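Local structure of probable exosome complex exonuclease 2 (Methanothermobacter thermautotrophicus, 2WNR) at residues I20-R25 / I201-L207. The protein is predicted to be a non-catalytic RNase PH-family subunit of the archaeal RNA-degrading exosome that helps to shape the active site of its Rrp41 partner. Numbering follows the deposited sequence.
Sequences INNKER and IGNEIVL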
ATOM      1  N   ILE A  20      20.431 -14.569 -38.084  1.00 28.37           N
ATOM      2  CA  ILE A  20      20.860 -15.515 -37.051  1.00 27.68           C
ATOM      3  C   ILE A  20      20.785 -16.973 -37.499  1.00 28.33           C
ATOM      4  O   ILE A  20      21.567 -17.797 -37.025  1.00 29.12           O
ATOM      5  CB  ILE A  20      20.085 -15.308 -35.731  1.00 28.39           C
ATOM      6  CG1 ILE A  20      20.609 -14.066 -35.010  1.00 26.28           C
ATOM      7  CG2 ILE A  20      20.223 -16.520 -34.813  1.00 28.26           C
ATOM      8  CD1 ILE A  20      19.633 -13.452 -34.050  1.00 20.97           C
ATOM      9  N   ASN A  21      19.858 -17.287 -38.408  1.00 28.51           N
ATOM     10  CA  ASN A  21      19.775 -18.631 -39.000  1.00 28.15           C
ATOM     11  C   ASN A  21      20.933 -18.907 -39.947  1.00 27.70           C
ATOM     12  O   ASN A  21      21.302 -20.059 -40.170  1.00 26.78           O
ATOM     13  CB  ASN A  21      18.434 -18.863 -39.709  1.00 27.89           C
ATOM     14  CG  ASN A  21      17.303 -19.215 -38.743  1.00 29.65           C
ATOM     15  OD1 ASN A  21      17.534 -19.574 -37.583  1.00 32.28           O
ATOM     16  ND2 ASN A  21      16.069 -19.112 -39.226  1.00 28.22           N
ATOM     17  N   ASN A  22      21.500 -17.839 -40.503  1.00 28.63           N
ATOM     18  CA  ASN A  22      22.705 -17.950 -41.318  1.00 29.05           C
ATOM     19  C   ASN A  22      23.953 -17.533 -40.527  1.00 28.26           C
ATOM     20  O   ASN A  22      24.966 -17.113 -41.099  1.00 28.64           O
ATOM     21  CB  ASN A  22      22.565 -17.174 -42.632  1.00 29.25           C
ATOM     22  CG  ASN A  22      23.337 -17.822 -43.778  1.00 32.38           C
ATOM     23  OD1 ASN A  22      23.184 -19.015 -44.055  1.00 31.74           O
ATOM     24  ND2 ASN A  22      24.167 -17.032 -44.452  1.00 35.37           N
ATOM     25  N   LYS A  23      23.841 -17.650 -39.203  1.00 26.76           N
ATOM     26  CA  LYS A  23      24.963 -17.601 -38.255  1.00 26.78           C
ATOM     27  C   LYS A  23      25.641 -16.249 -38.011  1.00 25.73           C
ATOM     28  O   LYS A  23      26.821 -16.209 -37.663  1.00 25.15           O
ATOM     29  CB  LYS A  23      26.014 -18.678 -38.578  1.00 27.14           C
ATOM     30  CG  LYS A  23      25.785 -20.004 -37.863  1.00 31.12           C
ATOM     31  CD  LYS A  23      24.776 -20.881 -38.588  1.00 34.51           C
ATOM     32  CE  LYS A  23      24.376 -22.069 -37.733  1.00 36.05           C
ATOM     33  NZ  LYS A  23      23.419 -22.955 -38.448  1.00 37.53           N
ATOM     34  N   GLU A  24      24.903 -15.152 -38.161  1.00 24.73           N
ATOM     35  CA  GLU A  24      25.461 -13.834 -37.836  1.00 25.32           C
ATOM     36  C   GLU A  24      24.481 -12.922 -37.102  1.00 25.18           C
ATOM     37  O   GLU A  24      23.269 -13.117 -37.160  1.00 26.62           O
ATOM     38  CB  GLU A  24      26.101 -13.145 -39.059  1.00 25.65           C
ATOM     39  CG  GLU A  24      25.184 -12.901 -40.253  1.00 26.70           C
ATOM     40  CD  GLU A  24      25.965 -12.703 -41.535  1.00 29.70           C
ATOM     41  OE1 GLU A  24      26.020 -11.559 -42.041  1.00 30.66           O
ATOM     42  OE2 GLU A  24      26.543 -13.692 -42.028  1.00 32.34           O
ATOM     43  N   ARG A  25      25.022 -11.928 -36.409  1.00 24.08           N
ATOM     44  CA  ARG A  25      24.209 -11.023 -35.618  1.00 23.92           C
ATOM     45  C   ARG A  25      24.377  -9.592 -36.088  1.00 24.27           C
ATOM     46  O   ARG A  25      25.363  -9.260 -36.740  1.00 24.04           O
ATOM     47  CB  ARG A  25      24.557 -11.147 -34.134  1.00 24.27           C
ATOM     48  CG  ARG A  25      24.291 -12.524 -33.584  1.00 20.51           C
ATOM     49  CD  ARG A  25      23.862 -12.431 -32.161  1.00 21.15           C
ATOM     50  NE  ARG A  25      24.867 -12.935 -31.238  1.00 21.72           N
ATOM     51  CZ  ARG A  25      24.768 -12.863 -29.914  1.00 21.73           C
ATOM     52  NH1 ARG A  25      23.714 -12.288 -29.342  1.00 15.11           N
ATOM     53  NH2 ARG A  25      25.734 -13.362 -29.160  1.00 27.22           N
ATOM     54  N   ILE A 201      16.178 -17.534 -31.246  1.00 23.23           N
ATOM     55  CA  ILE A 201      15.772 -16.774 -32.413  1.00 23.09           C
ATOM     56  C   ILE A 201      15.926 -17.714 -33.593  1.00 23.91           C
ATOM     57  O   ILE A 201      16.952 -18.396 -33.717  1.00 24.18           O
ATOM     58  CB  ILE A 201      16.619 -15.489 -32.606  1.00 22.82           C
ATOM     59  CG1 ILE A 201      16.453 -14.555 -31.403  1.00 23.77           C
ATOM     60  CG2 ILE A 201      16.191 -14.756 -33.874  1.00 23.01           C
ATOM     61  CD1 ILE A 201      17.626 -13.630 -31.138  1.00 23.22           C
ATOM     62  N   GLY A 202      14.902 -17.752 -34.449  1.00 23.93           N
ATOM     63  CA  GLY A 202      14.864 -18.681 -35.566  1.00 22.94           C
ATOM     64  C   GLY A 202      15.047 -20.082 -35.034  1.00 22.96           C
ATOM     65  O   GLY A 202      14.338 -20.497 -34.122  1.00 22.64           O
ATOM     66  N   ASN A 203      16.019 -20.801 -35.591  1.00 23.54           N
ATOM     67  CA  ASN A 203      16.338 -22.162 -35.144  1.00 23.72           C
ATOM     68  C   ASN A 203      17.572 -22.208 -34.242  1.00 23.85           C
ATOM     69  O   ASN A 203      18.132 -23.275 -33.995  1.00 24.80           O
ATOM     70  CB  ASN A 203      16.566 -23.074 -36.354  1.00 23.37           C
ATOM     71  CG  ASN A 203      15.389 -23.090 -37.312  1.00 25.07           C
ATOM     72  OD1 ASN A 203      15.580 -23.094 -38.522  1.00 27.59           O
ATOM     73  ND2 ASN A 203      14.169 -23.109 -36.779  1.00 26.33           N
ATOM     74  N   GLU A 204      18.002 -21.048 -33.759  1.00 23.62           N
ATOM     75  CA  GLU A 204      19.280 -20.947 -33.071  1.00 23.45           C
ATOM     76  C   GLU A 204      19.105 -20.436 -31.658  1.00 22.56           C
ATOM     77  O   GLU A 204      18.185 -19.664 -31.381  1.00 23.32           O
ATOM     78  CB  GLU A 204      20.228 -20.006 -33.835  1.00 23.56           C
ATOM     79  CG  GLU A 204      20.483 -20.374 -35.303  1.00 24.94           C
ATOM     80  CD  GLU A 204      21.225 -21.688 -35.476  1.00 28.51           C
ATOM     81  OE1 GLU A 204      21.907 -22.128 -34.519  1.00 29.77           O
ATOM     82  OE2 GLU A 204      21.124 -22.283 -36.577  1.00 27.05           O
ATOM     83  N   ILE A 205      19.983 -20.862 -30.760  1.00 21.76           N
ATOM     84  CA  ILE A 205      20.106 -20.170 -29.482  1.00 22.95           C
ATOM     85  C   ILE A 205      21.320 -19.240 -29.511  1.00 23.26           C
ATOM     86  O   ILE A 205      22.412 -19.631 -29.941  1.00 23.74           O
ATOM     87  CB  ILE A 205      20.123 -21.117 -28.255  1.00 22.76           C
ATOM     88  CG1 ILE A 205      21.131 -22.250 -28.436  1.00 23.39           C
ATOM     89  CG2 ILE A 205      18.713 -21.670 -27.987  1.00 22.56           C
ATOM     90  CD1 ILE A 205      21.628 -22.829 -27.133  1.00 25.41           C
ATOM     91  N   VAL A 206      21.113 -17.994 -29.092  1.00 23.23           N
ATOM     92  CA  VAL A 206      22.206 -17.036 -29.079  1.00 23.98           C
ATOM     93  C   VAL A 206      22.494 -16.585 -27.670  1.00 23.82           C
ATOM     94  O   VAL A 206      21.572 -16.322 -26.902  1.00 25.32           O
ATOM     95  CB  VAL A 206      22.040 -15.796 -30.040  1.00 24.33           C
ATOM     96  CG1 VAL A 206      21.334 -16.118 -31.339  1.00 24.03           C
ATOM     97  CG2 VAL A 206      21.542 -14.551 -29.346  1.00 26.35           C
ATOM     98  N   LEU A 207      23.779 -16.501 -27.340  1.00 23.08           N
ATOM     99  CA  LEU A 207      24.203 -16.149 -25.993  1.00 23.08           C
ATOM    100  C   LEU A 207      24.250 -14.637 -25.827  1.00 23.07           C
ATOM    101  O   LEU A 207      24.734 -13.933 -26.709  1.00 24.00           O
ATOM    102  CB  LEU A 207      25.569 -16.778 -25.680  1.00 23.12           C
ATOM    103  CG  LEU A 207      26.342 -16.408 -24.409  1.00 22.26           C
ATOM    104  CD1 LEU A 207      25.626 -16.889 -23.152  1.00 20.10           C
ATOM    105  CD2 LEU A 207      27.746 -16.998 -24.480  1.00 22.22           C
TER
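I20, N21, K23 and R25, at and just beyond the end of helix 11-21, dock on the 201-204 hairpin turn and on strand 204-207, an outer strand of the four-stranded antiparallel sheet of this RNase PH-family chain. The contact combines an apolar centre with polar bonds and buries 445 Å² in all. At its centre, the two branches of I20 divide the work: CD1 meets CD1 of I201 at 3.5 Å, the two side chains crossing at about a right angle, while CG2, anti to the backbone N, lies against CB of E204 and CG1 of V206. At the turn, a type II' turn from I201 to E204 with G202 at positive phi, the amide N of N203 donates to OD1 of N21 over 2.8 Å. That bond is nearly straight, 175° at the hydrogen, and reaches a lone pair in the carbonyl plane.

A Schellman motif ends the helix, with K23 in the positive-phi C-prime position. From there its chain bends at chi2 (83°) and brings NZ within 3.0 Å of E204 OE2, a salt bridge in which NZ approaches OE2 from above the carboxylate plane. R25 reaches farther along the strand: its NH2 bonds to L207 O at 2.7 Å, in that carbonyl's plane but 22° out of the guanidinium plane, and its NH1 adds a weak bond to the same oxygen. V206 lies over one guanidinium face, offset toward its rim. NH1 also forms a salt bridge with E213, and NH2 bonds to S30 O.

The chemistry therefore implies a directional join: the side-chain oxygen of N21 links the turn to the helix end by one nearly straight bond, and the guanidinium of the buried R25, its charge probably offset by E213, ties the strand to the segment leaving that helix.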